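Local structure of hypothetical protein (Exiguobacterium sibiricum, 2HKV) at residues Val48-Leu53 / Val123-His128; Leu53-Leu58 / Asp87-Tyr92; Asp22-Ile27 / Ser130-Tyr135; Trp32-Ile37 / Asn137-Asp142. The protein is of unknown function but binds a nickel ion between its helices and, as a putative DinB-superfamily member, may act as a metal-dependent enzyme. One frame throughout, in Å; residues are numbered along the deposited sequence.

Contact 1: residues Val48-Leu53 / Val123-His128; sequences VHLAVL and VHLYHH. With NI (nickel (II) ion), chain B.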
loop_
_atom_site.group_PDB
_atom_site.type_symbol
_atom_site.label_atom_id
_atom_site.label_comp_id
_atom_site.label_asym_id
_atom_site.label_seq_id
_atom_site.Cartn_x
_atom_site.Cartn_y
_atom_site.Cartn_z
ATOM N N VAL A 48 8.132 12.972 -6.269
ATOM C CA VAL A 48 7.361 14.169 -5.966
ATOM C C VAL A 48 5.903 13.821 -5.539
ATOM O O VAL A 48 5.355 14.441 -4.621
ATOM C CB VAL A 48 7.332 15.153 -7.176
ATOM C CG1 VAL A 48 6.423 16.358 -6.894
ATOM C CG2 VAL A 48 8.759 15.605 -7.543
ATOM N N HIS A 49 5.283 12.877 -6.238
ATOM C CA HIS A 49 3.885 12.463 -5.942
ATOM C C HIS A 49 3.868 11.907 -4.514
ATOM O O HIS A 49 3.014 12.275 -3.710
ATOM C CB HIS A 49 3.420 11.448 -7.003
ATOM C CG HIS A 49 2.015 10.901 -6.835
ATOM N ND1 HIS A 49 0.904 11.694 -6.730
ATOM C CD2 HIS A 49 1.551 9.619 -6.872
ATOM C CE1 HIS A 49 -0.184 10.934 -6.684
ATOM N NE2 HIS A 49 0.176 9.658 -6.711
ATOM N N LEU A 50 4.835 11.043 -4.186
ATOM C CA LEU A 50 4.974 10.527 -2.803
ATOM C C LEU A 50 5.149 11.647 -1.737
ATOM O O LEU A 50 4.533 11.627 -0.645
ATOM C CB LEU A 50 6.155 9.581 -2.734
ATOM C CG LEU A 50 5.958 8.101 -3.022
ATOM C CD1 LEU A 50 7.355 7.455 -3.367
ATOM C CD2 LEU A 50 5.251 7.410 -1.819
ATOM N N ALA A 51 5.989 12.615 -2.066
ATOM C CA ALA A 51 6.278 13.732 -1.171
ATOM C C ALA A 51 5.023 14.555 -0.836
ATOM O O ALA A 51 4.917 15.066 0.279
ATOM C CB ALA A 51 7.363 14.655 -1.792
ATOM N N VAL A 52 4.098 14.718 -1.795
ATOM C CA VAL A 52 2.926 15.572 -1.591
ATOM C C VAL A 52 1.619 14.821 -1.298
ATOM O O VAL A 52 0.650 15.432 -0.801
ATOM C CB VAL A 52 2.678 16.541 -2.769
ATOM C CG1 VAL A 52 3.931 17.309 -3.109
ATOM C CG2 VAL A 52 2.170 15.766 -3.985
ATOM N N LEU A 53 1.554 13.511 -1.520
ATOM C CA LEU A 53 0.224 12.942 -1.578
ATOM C C LEU A 53 -0.538 12.922 -0.238
ATOM O O LEU A 53 -1.778 12.885 -0.230
ATOM C CB LEU A 53 0.217 11.564 -2.250
ATOM C CG LEU A 53 0.856 10.340 -1.581
ATOM C CD1 LEU A 53 0.020 9.692 -0.376
ATOM C CD2 LEU A 53 1.073 9.295 -2.708
ATOM N N VAL A 123 -2.921 3.864 2.298
ATOM C CA VAL A 123 -2.728 2.843 1.284
ATOM C C VAL A 123 -2.209 3.423 -0.016
ATOM O O VAL A 123 -1.470 2.760 -0.718
ATOM C CB VAL A 123 -4.014 1.959 1.044
ATOM C CG1 VAL A 123 -4.385 1.234 2.338
ATOM C CG2 VAL A 123 -5.207 2.755 0.517
ATOM N N HIS A 124 -2.574 4.664 -0.348
ATOM C CA HIS A 124 -1.970 5.347 -1.497
ATOM C C HIS A 124 -0.449 5.570 -1.336
ATOM O O HIS A 124 0.353 5.286 -2.240
ATOM C CB HIS A 124 -2.754 6.664 -1.709
ATOM C CG HIS A 124 -2.434 7.364 -2.962
ATOM N ND1 HIS A 124 -2.777 8.672 -3.170
ATOM C CD2 HIS A 124 -1.795 6.949 -4.072
ATOM C CE1 HIS A 124 -2.365 9.036 -4.362
ATOM N NE2 HIS A 124 -1.784 7.999 -4.920
ATOM N N LEU A 125 -0.036 5.905 -0.128
ATOM C CA LEU A 125 1.370 6.011 0.207
ATOM C C LEU A 125 2.149 4.685 0.017
ATOM O O LEU A 125 3.213 4.657 -0.660
ATOM C CB LEU A 125 1.575 6.554 1.639
ATOM C CG LEU A 125 3.035 6.827 2.026
ATOM C CD1 LEU A 125 3.542 8.117 1.399
ATOM C CD2 LEU A 125 3.155 6.858 3.591
ATOM N N TYR A 126 1.611 3.605 0.515
ATOM C CA TYR A 126 2.225 2.277 0.395
ATOM C C TYR A 126 2.207 1.809 -1.044
ATOM O O TYR A 126 3.159 1.202 -1.483
ATOM C CB TYR A 126 1.543 1.273 1.356
ATOM C CG TYR A 126 2.158 1.310 2.758
ATOM C CD1 TYR A 126 1.735 2.274 3.694
ATOM C CD2 TYR A 126 3.077 0.371 3.156
ATOM C CE1 TYR A 126 2.288 2.374 4.949
ATOM C CE2 TYR A 126 3.623 0.418 4.424
ATOM C CZ TYR A 126 3.187 1.383 5.338
ATOM O OH TYR A 126 3.744 1.407 6.591
ATOM N N HIS A 127 1.172 2.140 -1.815
ATOM C CA HIS A 127 1.154 1.865 -3.272
ATOM C C HIS A 127 2.388 2.480 -3.975
ATOM O O HIS A 127 3.103 1.822 -4.714
ATOM C CB HIS A 127 -0.158 2.392 -3.875
ATOM C CG HIS A 127 -0.236 2.337 -5.381
ATOM N ND1 HIS A 127 -0.540 1.179 -6.065
ATOM C CD2 HIS A 127 -0.019 3.288 -6.322
ATOM C CE1 HIS A 127 -0.536 1.424 -7.369
ATOM N NE2 HIS A 127 -0.211 2.694 -7.559
ATOM N N HIS A 128 2.621 3.773 -3.763
ATOM C CA HIS A 128 3.705 4.402 -4.438
ATOM C C HIS A 128 5.059 4.167 -3.817
ATOM O O HIS A 128 6.053 4.220 -4.560
ATOM C CB HIS A 128 3.472 5.894 -4.656
ATOM C CG HIS A 128 2.351 6.199 -5.584
ATOM N ND1 HIS A 128 2.394 5.889 -6.929
ATOM C CD2 HIS A 128 1.187 6.839 -5.375
ATOM C CE1 HIS A 128 1.279 6.343 -7.496
ATOM N NE2 HIS A 128 0.496 6.858 -6.559
HETATM NI NI NI B . -1.084 8.126 -6.935
HETATM O O HOH W 1 -0.675 8.087 -9.150
HETATM O O HOH W 2 -2.705 9.304 -7.480
#

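Contact 2: residues Leu53-Leu58 / Asp87-Tyr92; sequences LLEADL and DQSWQY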
loop_
_atom_site.group_PDB
_atom_site.type_symbol
_atom_site.label_atom_id
_atom_site.label_comp_id
_atom_site.label_asym_id
_atom_site.label_seq_id
_atom_site.Cartn_x
_atom_site.Cartn_y
_atom_site.Cartn_z
ATOM N N LEU A 53 1.554 13.511 -1.520
ATOM C CA LEU A 53 0.224 12.942 -1.578
ATOM C C LEU A 53 -0.538 12.922 -0.238
ATOM O O LEU A 53 -1.778 12.885 -0.230
ATOM C CB LEU A 53 0.217 11.564 -2.250
ATOM C CG LEU A 53 0.856 10.340 -1.581
ATOM C CD1 LEU A 53 0.020 9.692 -0.376
ATOM C CD2 LEU A 53 1.073 9.295 -2.708
ATOM N N LEU A 54 0.180 12.872 0.887
ATOM C CA LEU A 54 -0.531 12.775 2.180
ATOM C C LEU A 54 -1.333 14.045 2.403
ATOM O O LEU A 54 -2.405 13.987 2.992
ATOM C CB LEU A 54 0.408 12.499 3.354
ATOM C CG LEU A 54 1.031 11.110 3.505
ATOM C CD1 LEU A 54 1.963 11.119 4.734
ATOM C CD2 LEU A 54 -0.040 10.018 3.632
ATOM N N GLU A 55 -0.848 15.178 1.893
ATOM C CA GLU A 55 -1.561 16.462 2.022
ATOM C C GLU A 55 -2.573 16.616 0.894
ATOM O O GLU A 55 -3.721 16.979 1.134
ATOM C CB GLU A 55 -0.541 17.596 2.077
ATOM C CG GLU A 55 -1.090 18.976 2.023
ATOM C CD GLU A 55 -0.055 20.061 2.284
ATOM O OE1 GLU A 55 1.094 19.765 2.709
ATOM O OE2 GLU A 55 -0.398 21.246 2.050
ATOM N N ALA A 56 -2.157 16.293 -0.335
ATOM C CA ALA A 56 -3.004 16.368 -1.520
ATOM C C ALA A 56 -4.286 15.612 -1.274
ATOM O O ALA A 56 -5.380 16.148 -1.451
ATOM C CB ALA A 56 -2.252 15.835 -2.834
ATOM N N ASP A 57 -4.179 14.365 -0.820
ATOM C CA ASP A 57 -5.385 13.583 -0.672
ATOM C C ASP A 57 -6.315 14.186 0.354
ATOM O O ASP A 57 -7.523 14.102 0.199
ATOM C CB ASP A 57 -5.077 12.122 -0.304
ATOM C CG ASP A 57 -4.465 11.316 -1.469
ATOM O OD1 ASP A 57 -4.033 11.879 -2.538
ATOM O OD2 ASP A 57 -4.365 10.063 -1.325
ATOM N N LEU A 58 -5.783 14.756 1.419
ATOM C CA LEU A 58 -6.646 15.285 2.462
ATOM C C LEU A 58 -7.270 16.602 2.045
ATOM O O LEU A 58 -8.385 16.884 2.453
ATOM C CB LEU A 58 -5.899 15.404 3.803
ATOM C CG LEU A 58 -5.561 14.052 4.481
ATOM C CD1 LEU A 58 -4.980 14.305 5.834
ATOM C CD2 LEU A 58 -6.757 13.168 4.597
ATOM N N ASP A 87 8.168 15.732 4.732
ATOM C CA ASP A 87 8.026 16.038 6.140
ATOM C C ASP A 87 6.856 16.973 6.407
ATOM O O ASP A 87 6.116 16.815 7.397
ATOM C CB ASP A 87 9.322 16.652 6.687
ATOM C CG ASP A 87 10.486 15.631 6.800
ATOM O OD1 ASP A 87 10.335 14.450 6.409
ATOM O OD2 ASP A 87 11.583 16.024 7.281
ATOM N N GLN A 88 6.732 17.980 5.552
ATOM C CA GLN A 88 5.621 18.906 5.603
ATOM C C GLN A 88 4.280 18.220 5.410
ATOM O O GLN A 88 3.336 18.479 6.155
ATOM C CB GLN A 88 5.819 19.936 4.512
ATOM C CG GLN A 88 4.752 20.961 4.385
ATOM C CD GLN A 88 5.126 22.041 3.341
ATOM O OE1 GLN A 88 6.311 22.426 3.194
ATOM N NE2 GLN A 88 4.116 22.517 2.604
ATOM N N SER A 89 4.201 17.334 4.404
ATOM C CA SER A 89 2.992 16.539 4.151
ATOM C C SER A 89 2.648 15.633 5.343
ATOM O O SER A 89 1.501 15.513 5.731
ATOM C CB SER A 89 3.147 15.703 2.867
ATOM O OG SER A 89 3.409 16.575 1.784
ATOM N N TRP A 90 3.660 15.021 5.923
ATOM C CA TRP A 90 3.458 14.124 7.075
ATOM C C TRP A 90 2.915 14.925 8.284
ATOM O O TRP A 90 2.068 14.447 9.027
ATOM C CB TRP A 90 4.780 13.409 7.373
ATOM C CG TRP A 90 4.895 12.663 8.605
ATOM C CD1 TRP A 90 5.953 12.719 9.440
ATOM C CD2 TRP A 90 3.983 11.705 9.168
ATOM N NE1 TRP A 90 5.774 11.878 10.492
ATOM C CE2 TRP A 90 4.564 11.252 10.366
ATOM C CE3 TRP A 90 2.721 11.208 8.805
ATOM C CZ2 TRP A 90 3.948 10.314 11.194
ATOM C CZ3 TRP A 90 2.101 10.261 9.645
ATOM C CH2 TRP A 90 2.724 9.844 10.834
ATOM N N GLN A 91 3.403 16.150 8.462
ATOM C CA GLN A 91 2.916 17.013 9.548
ATOM C C GLN A 91 1.454 17.390 9.330
ATOM O O GLN A 91 0.651 17.426 10.265
ATOM C CB GLN A 91 3.769 18.282 9.647
ATOM C CG GLN A 91 3.458 19.103 10.883
ATOM C CD GLN A 91 3.690 18.294 12.152
ATOM O OE1 GLN A 91 4.796 17.786 12.383
ATOM N NE2 GLN A 91 2.636 18.136 12.957
ATOM N N TYR A 92 1.103 17.667 8.078
ATOM C CA TYR A 92 -0.244 18.052 7.734
ATOM C C TYR A 92 -1.176 16.890 8.065
ATOM O O TYR A 92 -2.258 17.087 8.679
ATOM C CB TYR A 92 -0.319 18.359 6.240
ATOM C CG TYR A 92 -1.630 18.928 5.778
ATOM C CD1 TYR A 92 -2.702 18.091 5.508
ATOM C CD2 TYR A 92 -1.807 20.299 5.624
ATOM C CE1 TYR A 92 -3.917 18.582 5.082
ATOM C CE2 TYR A 92 -3.024 20.810 5.171
ATOM C CZ TYR A 92 -4.078 19.936 4.911
ATOM O OH TYR A 92 -5.290 20.407 4.486
HETATM O O HOH W 3 1.542 21.995 4.429
#

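Contact 3: residues Asp22-Ile27 / Ser130-Tyr135; sequences DLIRLI and SQLLDY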
loop_
_atom_site.group_PDB
_atom_site.type_symbol
_atom_site.label_atom_id
_atom_site.label_comp_id
_atom_site.label_asym_id
_atom_site.label_seq_id
_atom_site.Cartn_x
_atom_site.Cartn_y
_atom_site.Cartn_z
ATOM N N ASP A 22 14.074 7.416 3.576
ATOM C CA ASP A 22 15.335 6.707 3.390
ATOM C C ASP A 22 15.546 6.371 1.926
ATOM O O ASP A 22 16.662 6.533 1.399
ATOM C CB ASP A 22 15.374 5.428 4.210
ATOM C CG ASP A 22 15.420 5.694 5.713
ATOM O OD1 ASP A 22 15.951 6.775 6.122
ATOM O OD2 ASP A 22 14.935 4.811 6.480
ATOM N N LEU A 23 14.471 5.942 1.252
ATOM C CA LEU A 23 14.597 5.578 -0.168
ATOM C C LEU A 23 14.998 6.784 -1.008
ATOM O O LEU A 23 15.877 6.665 -1.845
ATOM C CB LEU A 23 13.301 4.959 -0.739
ATOM C CG LEU A 23 12.926 3.524 -0.320
ATOM C CD1 LEU A 23 11.527 3.166 -0.883
ATOM C CD2 LEU A 23 13.956 2.505 -0.826
ATOM N N ILE A 24 14.361 7.924 -0.759
ATOM C CA ILE A 24 14.635 9.144 -1.497
ATOM C C ILE A 24 16.099 9.491 -1.311
ATOM O O ILE A 24 16.774 9.781 -2.289
ATOM C CB ILE A 24 13.658 10.314 -1.087
ATOM C CG1 ILE A 24 12.243 10.008 -1.598
ATOM C CG2 ILE A 24 14.157 11.688 -1.603
ATOM C CD1 ILE A 24 11.151 10.938 -1.056
ATOM N N ARG A 25 16.620 9.365 -0.078
ATOM C CA ARG A 25 18.051 9.649 0.162
ATOM C C ARG A 25 19.035 8.684 -0.537
ATOM O O ARG A 25 20.231 8.977 -0.634
ATOM C CB ARG A 25 18.329 9.703 1.655
ATOM C CG ARG A 25 17.667 10.872 2.363
ATOM C CD ARG A 25 17.637 10.578 3.855
ATOM N NE ARG A 25 17.277 11.743 4.650
ATOM C CZ ARG A 25 16.744 11.696 5.874
ATOM N NH1 ARG A 25 16.476 10.528 6.468
ATOM N NH2 ARG A 25 16.459 12.828 6.511
ATOM N N LEU A 26 18.552 7.562 -1.053
ATOM C CA LEU A 26 19.408 6.636 -1.789
ATOM C C LEU A 26 19.593 7.073 -3.221
ATOM O O LEU A 26 20.585 6.751 -3.851
ATOM C CB LEU A 26 18.850 5.200 -1.733
ATOM C CG LEU A 26 18.722 4.573 -0.338
ATOM C CD1 LEU A 26 18.348 3.096 -0.469
ATOM C CD2 LEU A 26 20.011 4.722 0.433
ATOM N N ILE A 27 18.639 7.840 -3.743
ATOM C CA ILE A 27 18.584 8.079 -5.151
ATOM C C ILE A 27 19.816 8.895 -5.601
ATOM O O ILE A 27 20.156 9.906 -4.985
ATOM C CB ILE A 27 17.284 8.780 -5.559
ATOM C CG1 ILE A 27 16.050 7.927 -5.173
ATOM C CG2 ILE A 27 17.364 9.126 -7.099
ATOM C CD1 ILE A 27 14.689 8.598 -5.455
ATOM N N SER A 130 5.986 1.282 -2.838
ATOM C CA SER A 130 6.290 0.033 -3.560
ATOM C C SER A 130 6.794 0.310 -4.972
ATOM O O SER A 130 7.814 -0.303 -5.442
ATOM C CB SER A 130 5.055 -0.863 -3.623
ATOM O OG SER A 130 5.392 -2.159 -4.094
ATOM N N GLN A 131 6.114 1.215 -5.675
ATOM C CA GLN A 131 6.532 1.586 -7.030
ATOM C C GLN A 131 7.986 2.080 -7.018
ATOM O O GLN A 131 8.817 1.648 -7.869
ATOM C CB GLN A 131 5.654 2.695 -7.543
ATOM C CG GLN A 131 5.839 3.020 -8.978
ATOM C CD GLN A 131 4.773 3.970 -9.493
ATOM O OE1 GLN A 131 3.899 4.409 -8.746
ATOM N NE2 GLN A 131 4.825 4.277 -10.811
ATOM N N LEU A 132 8.289 2.987 -6.082
ATOM C CA LEU A 132 9.636 3.581 -5.999
ATOM C C LEU A 132 10.622 2.489 -5.708
ATOM O O LEU A 132 11.702 2.429 -6.338
ATOM C CB LEU A 132 9.729 4.710 -4.945
ATOM C CG LEU A 132 11.123 5.357 -4.817
ATOM C CD1 LEU A 132 11.648 5.944 -6.200
ATOM C CD2 LEU A 132 11.075 6.379 -3.643
ATOM N N LEU A 133 10.263 1.585 -4.807
ATOM C CA LEU A 133 11.162 0.484 -4.488
ATOM C C LEU A 133 11.452 -0.399 -5.748
ATOM O O LEU A 133 12.632 -0.783 -6.035
ATOM C CB LEU A 133 10.559 -0.357 -3.375
ATOM C CG LEU A 133 11.339 -1.580 -2.890
ATOM C CD1 LEU A 133 12.415 -1.140 -1.924
ATOM C CD2 LEU A 133 10.331 -2.550 -2.190
ATOM N N ASP A 134 10.402 -0.712 -6.497
ATOM C CA ASP A 134 10.563 -1.496 -7.735
ATOM C C ASP A 134 11.466 -0.757 -8.736
ATOM O O ASP A 134 12.304 -1.379 -9.375
ATOM C CB ASP A 134 9.239 -1.769 -8.418
ATOM C CG ASP A 134 8.379 -2.762 -7.678
ATOM O OD1 ASP A 134 8.902 -3.485 -6.782
ATOM O OD2 ASP A 134 7.155 -2.823 -8.037
ATOM N N TYR A 135 11.296 0.554 -8.862
ATOM C CA TYR A 135 12.126 1.322 -9.761
ATOM C C TYR A 135 13.602 1.231 -9.361
ATOM O O TYR A 135 14.461 1.038 -10.222
ATOM C CB TYR A 135 11.776 2.799 -9.720
ATOM C CG TYR A 135 10.579 3.240 -10.527
ATOM C CD1 TYR A 135 9.638 2.336 -10.991
ATOM C CD2 TYR A 135 10.392 4.585 -10.808
ATOM C CE1 TYR A 135 8.512 2.767 -11.689
ATOM C CE2 TYR A 135 9.300 5.018 -11.533
ATOM C CZ TYR A 135 8.366 4.108 -11.978
ATOM O OH TYR A 135 7.275 4.558 -12.688
#

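Contact 4: residues Trp32-Ile37 / Asn137-Asp142; sequences WDKRPI and NLLGYD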
loop_
_atom_site.group_PDB
_atom_site.type_symbol
_atom_site.label_atom_id
_atom_site.label_comp_id
_atom_site.label_asym_id
_atom_site.label_seq_id
_atom_site.Cartn_x
_atom_site.Cartn_y
_atom_site.Cartn_z
ATOM N N TRP A 32 17.340 10.465 -11.600
ATOM C CA TRP A 32 16.076 11.163 -11.397
ATOM C C TRP A 32 15.178 11.157 -12.628
ATOM O O TRP A 32 13.970 11.040 -12.513
ATOM C CB TRP A 32 16.315 12.598 -10.949
ATOM C CG TRP A 32 16.849 12.730 -9.558
ATOM C CD1 TRP A 32 18.117 13.119 -9.195
ATOM C CD2 TRP A 32 16.138 12.528 -8.352
ATOM N NE1 TRP A 32 18.230 13.158 -7.838
ATOM C CE2 TRP A 32 17.039 12.774 -7.286
ATOM C CE3 TRP A 32 14.837 12.147 -8.050
ATOM C CZ2 TRP A 32 16.660 12.686 -5.952
ATOM C CZ3 TRP A 32 14.471 12.033 -6.715
ATOM C CH2 TRP A 32 15.380 12.309 -5.685
ATOM N N ASP A 33 15.737 11.301 -13.813
ATOM C CA ASP A 33 14.894 11.291 -15.013
ATOM C C ASP A 33 14.701 9.926 -15.653
ATOM O O ASP A 33 14.016 9.815 -16.676
ATOM C CB ASP A 33 15.458 12.262 -16.072
ATOM C CG ASP A 33 15.279 13.706 -15.659
ATOM O OD1 ASP A 33 14.163 14.035 -15.164
ATOM O OD2 ASP A 33 16.251 14.491 -15.791
ATOM N N LYS A 34 15.322 8.902 -15.087
ATOM C CA LYS A 34 15.143 7.546 -15.578
ATOM C C LYS A 34 13.672 7.104 -15.430
ATOM O O LYS A 34 12.982 7.440 -14.436
ATOM C CB LYS A 34 16.088 6.567 -14.844
ATOM C CG LYS A 34 17.570 6.681 -15.232
ATOM C CD LYS A 34 18.149 5.285 -15.626
ATOM C CE LYS A 34 19.683 5.248 -15.898
ATOM N NZ LYS A 34 20.574 6.257 -15.159
ATOM N N ARG A 35 13.204 6.355 -16.428
ATOM C CA ARG A 35 11.862 5.745 -16.416
ATOM C C ARG A 35 12.023 4.248 -16.615
ATOM O O ARG A 35 12.000 3.779 -17.748
ATOM C CB ARG A 35 10.981 6.301 -17.557
ATOM C CG ARG A 35 10.895 7.812 -17.551
ATOM C CD ARG A 35 10.040 8.377 -18.721
ATOM N NE ARG A 35 9.294 9.552 -18.260
ATOM C CZ ARG A 35 9.839 10.749 -18.024
ATOM N NH1 ARG A 35 11.149 10.967 -18.207
ATOM N NH2 ARG A 35 9.067 11.743 -17.584
ATOM N N PRO A 36 12.221 3.499 -15.522
ATOM C CA PRO A 36 12.451 2.062 -15.599
ATOM C C PRO A 36 11.262 1.283 -16.181
ATOM O O PRO A 36 11.459 0.196 -16.668
ATOM C CB PRO A 36 12.676 1.655 -14.123
ATOM C CG PRO A 36 12.954 2.918 -13.382
ATOM C CD PRO A 36 12.229 3.992 -14.134
ATOM N N ILE A 37 10.043 1.801 -16.066
ATOM C CA ILE A 37 8.871 1.183 -16.693
ATOM C C ILE A 37 8.349 2.109 -17.796
ATOM O O ILE A 37 7.696 3.112 -17.514
ATOM C CB ILE A 37 7.739 0.935 -15.664
ATOM C CG1 ILE A 37 8.296 0.241 -14.418
ATOM C CG2 ILE A 37 6.606 0.136 -16.286
ATOM C CD1 ILE A 37 7.231 -0.366 -13.533
ATOM N N ASN A 137 15.109 -0.959 -7.484
ATOM C CA ASN A 137 15.585 -2.326 -7.710
ATOM C C ASN A 137 15.769 -2.665 -9.196
ATOM O O ASN A 137 16.730 -3.360 -9.570
ATOM C CB ASN A 137 14.646 -3.325 -7.056
ATOM C CG ASN A 137 14.858 -3.432 -5.548
ATOM O OD1 ASN A 137 15.974 -3.257 -5.046
ATOM N ND2 ASN A 137 13.782 -3.708 -4.837
ATOM N N LEU A 138 14.889 -2.169 -10.053
ATOM C CA LEU A 138 15.100 -2.243 -11.519
ATOM C C LEU A 138 16.424 -1.582 -11.938
ATOM O O LEU A 138 17.076 -2.011 -12.884
ATOM C CB LEU A 138 13.975 -1.557 -12.271
ATOM C CG LEU A 138 12.692 -2.403 -12.456
ATOM C CD1 LEU A 138 11.486 -1.557 -12.893
ATOM C CD2 LEU A 138 12.915 -3.479 -13.421
ATOM N N LEU A 139 16.833 -0.554 -11.191
ATOM C CA LEU A 139 18.058 0.171 -11.479
ATOM C C LEU A 139 19.278 -0.433 -10.765
ATOM O O LEU A 139 20.324 0.181 -10.732
ATOM C CB LEU A 139 17.875 1.657 -11.140
ATOM C CG LEU A 139 16.907 2.444 -12.048
ATOM C CD1 LEU A 139 16.545 3.841 -11.457
ATOM C CD2 LEU A 139 17.462 2.591 -13.464
ATOM N N GLY A 140 19.141 -1.622 -10.181
ATOM C CA GLY A 140 20.288 -2.309 -9.570
ATOM C C GLY A 140 20.649 -1.887 -8.163
ATOM O O GLY A 140 21.713 -2.223 -7.682
ATOM N N TYR A 141 19.768 -1.209 -7.444
ATOM C CA TYR A 141 20.110 -0.765 -6.106
ATOM C C TYR A 141 20.048 -1.913 -5.065
ATOM O O TYR A 141 20.582 -1.779 -3.964
ATOM C CB TYR A 141 19.155 0.330 -5.637
ATOM C CG TYR A 141 19.358 1.716 -6.209
ATOM C CD1 TYR A 141 19.296 1.963 -7.578
ATOM C CD2 TYR A 141 19.557 2.804 -5.362
ATOM C CE1 TYR A 141 19.462 3.260 -8.095
ATOM C CE2 TYR A 141 19.708 4.096 -5.853
ATOM C CZ TYR A 141 19.658 4.321 -7.227
ATOM O OH TYR A 141 19.803 5.601 -7.704
ATOM N N ASP A 142 19.333 -3.001 -5.355
ATOM C CA ASP A 142 19.313 -4.167 -4.459
ATOM C C ASP A 142 18.975 -3.746 -3.015
ATOM O O ASP A 142 19.727 -4.013 -2.066
ATOM C CB ASP A 142 20.690 -4.878 -4.536
ATOM C CG ASP A 142 20.731 -6.208 -3.778
ATOM O OD1 ASP A 142 19.694 -6.632 -3.218
ATOM O OD2 ASP A 142 21.817 -6.838 -3.773
#

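Contact 1: residues Val48-Leu53 / Val123-His128
His49 meets His124 and His128 at a nickel ion, the three-histidine metal site of the DinB four-helix bundle. The NE2 atoms of His49, His124 and His128 bind the metal at 2.0 to 2.1 Å; it also takes two waters, and one more atom from outside the segments. CG of His49 is anti to its backbone N (chi1 179°), which starts the ring off toward helix 114-138, and its edge meets the face of His128, planes 80° apart. Asp57 and Gln131 accept hydrogen bonds from ND1 of His124 and His128 respectively, which helps to fix the rotation of both rings. Against this looser, water-bearing side, where His49 is partly exposed, the side away from the waters is buried leucine packing: Leu50 CD2 lies 3.7 Å from Leu125 CD1 and also touches CB of His128. An alanine in place of Leu50 would probably open a gap beside CB of His128. Leu53 CD2 sits over the His124 ring, 3.7 Å from its centroid and 5° off the normal.

Contact 2: residues Leu53-Leu58 / Asp87-Tyr92
Glu55 lies across the face of the Tyr92 ring, the two side chains crossing at about a right angle. Its CG stands over the centre of the ring, 3.8 Å from the centroid, a CH-pi contact, while the carboxylate stacks on the ring with the planes only 1° apart. Tyr92 CG is anti to the backbone N (chi1 -173°), which carries the ring root toward helix 43-61. At the edge of the same ring, near its plane, Leu58 CB comes within 4.0 Å of Tyr92 CE1. The acid itself is gripped by Arg59 and Arg85, each in a salt bridge to a different oxygen, and a water donates to Glu55 OE1 at 2.9 Å while accepting from Gln88 NE2. An alanine in place of Tyr92 would probably uncover one side of the Glu55 chain and leave Leu58 CB without its aromatic neighbour. Leu54 and Trp90 run side by side, pointing the same way. Glu55 CA and Ser89 CA are 5.0 Å apart, and the small Ser89 side chain, whose OG bonds to Ala51 O, is consistent with so close an approach. The axes approach to 7.8 Å at 43°, a close helix-helix packing between helices 43-61 and 82-98 of the DinB bundle.

Contact 3: residues Asp22-Ile27 / Ser130-Tyr135
Leu132 holds CG anti to its backbone N (chi1 180°) and Leu23 holds CG anti to its carbonyl carbon (chi1 -73°); these torsions turn each CG toward the other helix and bring CB of Leu23 and the branch of Leu132 together, where helices 4-26 and 114-138 of the DinB four-helix bundle pack. Leu132 CD2 lies 3.9 Å from Leu23 CB and 4.3 Å from Ile24 CG1. The branch of Leu132 is thus flanked by side chains of the opposing segment. At the next residue of helix 114-138, Leu133 CD1 meets Leu23 CD2 at 4.1 Å, the two side chains crossing obliquely. The axes are 10.9 Å apart at 30°, and no hydrogen bond joins the segments, so the cohesion here is apolar. Leu132 also rests on Leu50 of helix 43-61, and Ile24 on Leu82 and Val83 of helix 82-98, which places the contact in the bundle interior; Leu133 reaches His127 of the second subunit. In the loop residue Ile27, CD1 touches Leu132 CD1 at 4.1 Å.

Contact 4: residues Trp32-Ile37 / Asn137-Asp142
Leu138 faces Pro36 from its first side-chain atom onward: Leu138 CB lies 3.9 Å from Pro36 CB. CG is anti to the carbonyl carbon (chi1 -81°), and chi2 of 165° then sets Leu138 CD1 3.6 Å from Pro36 CB, its nearest atom in the other segment. The same methyl reaches Ile37 CG1 at 4.0 Å, the Ile37 and Leu138 side chains crossing at about a right angle. Leu138 also packs on Pro36 of the second subunit, so it takes part in the dimer interface. Next along the chain, Leu139 crosses Pro36 at about a right angle, its CD1 4.2 Å from Pro36 CG. Its other methyl, CD2, lies 3.5 Å from CD of Lys34, whose amine is held in a salt bridge by Asp31. Across the two segments no hydrogen bond forms; the contact sits at the surface, with only Ile37 buried among the touching residues. Just beyond, Gly140, at positive phi (83°), directs its N to Asn137 O at 3.0 Å, and Tyr141 N bonds to Leu136 O. The loop before helix 43-61 packs on the C-terminal end of helix 114-138, which closes in a Schellman motif.

Helix 114-138 carries one side of contacts 1, 3 and 4, and helix 43-61 links contact 1 to contact 2, with Leu53 shared. Centre to centre, contact 1 lies about 9 Å from contact 2, 12 Å from contact 3 and 17 Å from contact 4. The second-shell Asp57 ties contact 2 to the nickel site, while Leu50 CD1 touches Leu132 CD2 of contact 3 at 3.9 Å. Contacts 3 and 4, about 9 Å apart between centres, join where Tyr135 packs on Pro36 and Ile37. Only contact 1 holds the metal: the side chains of Leu54, Leu132 and Ile37 are about 11, 12 and 14 Å from it. Contacts 1, 3 and 4 also touch the second subunit.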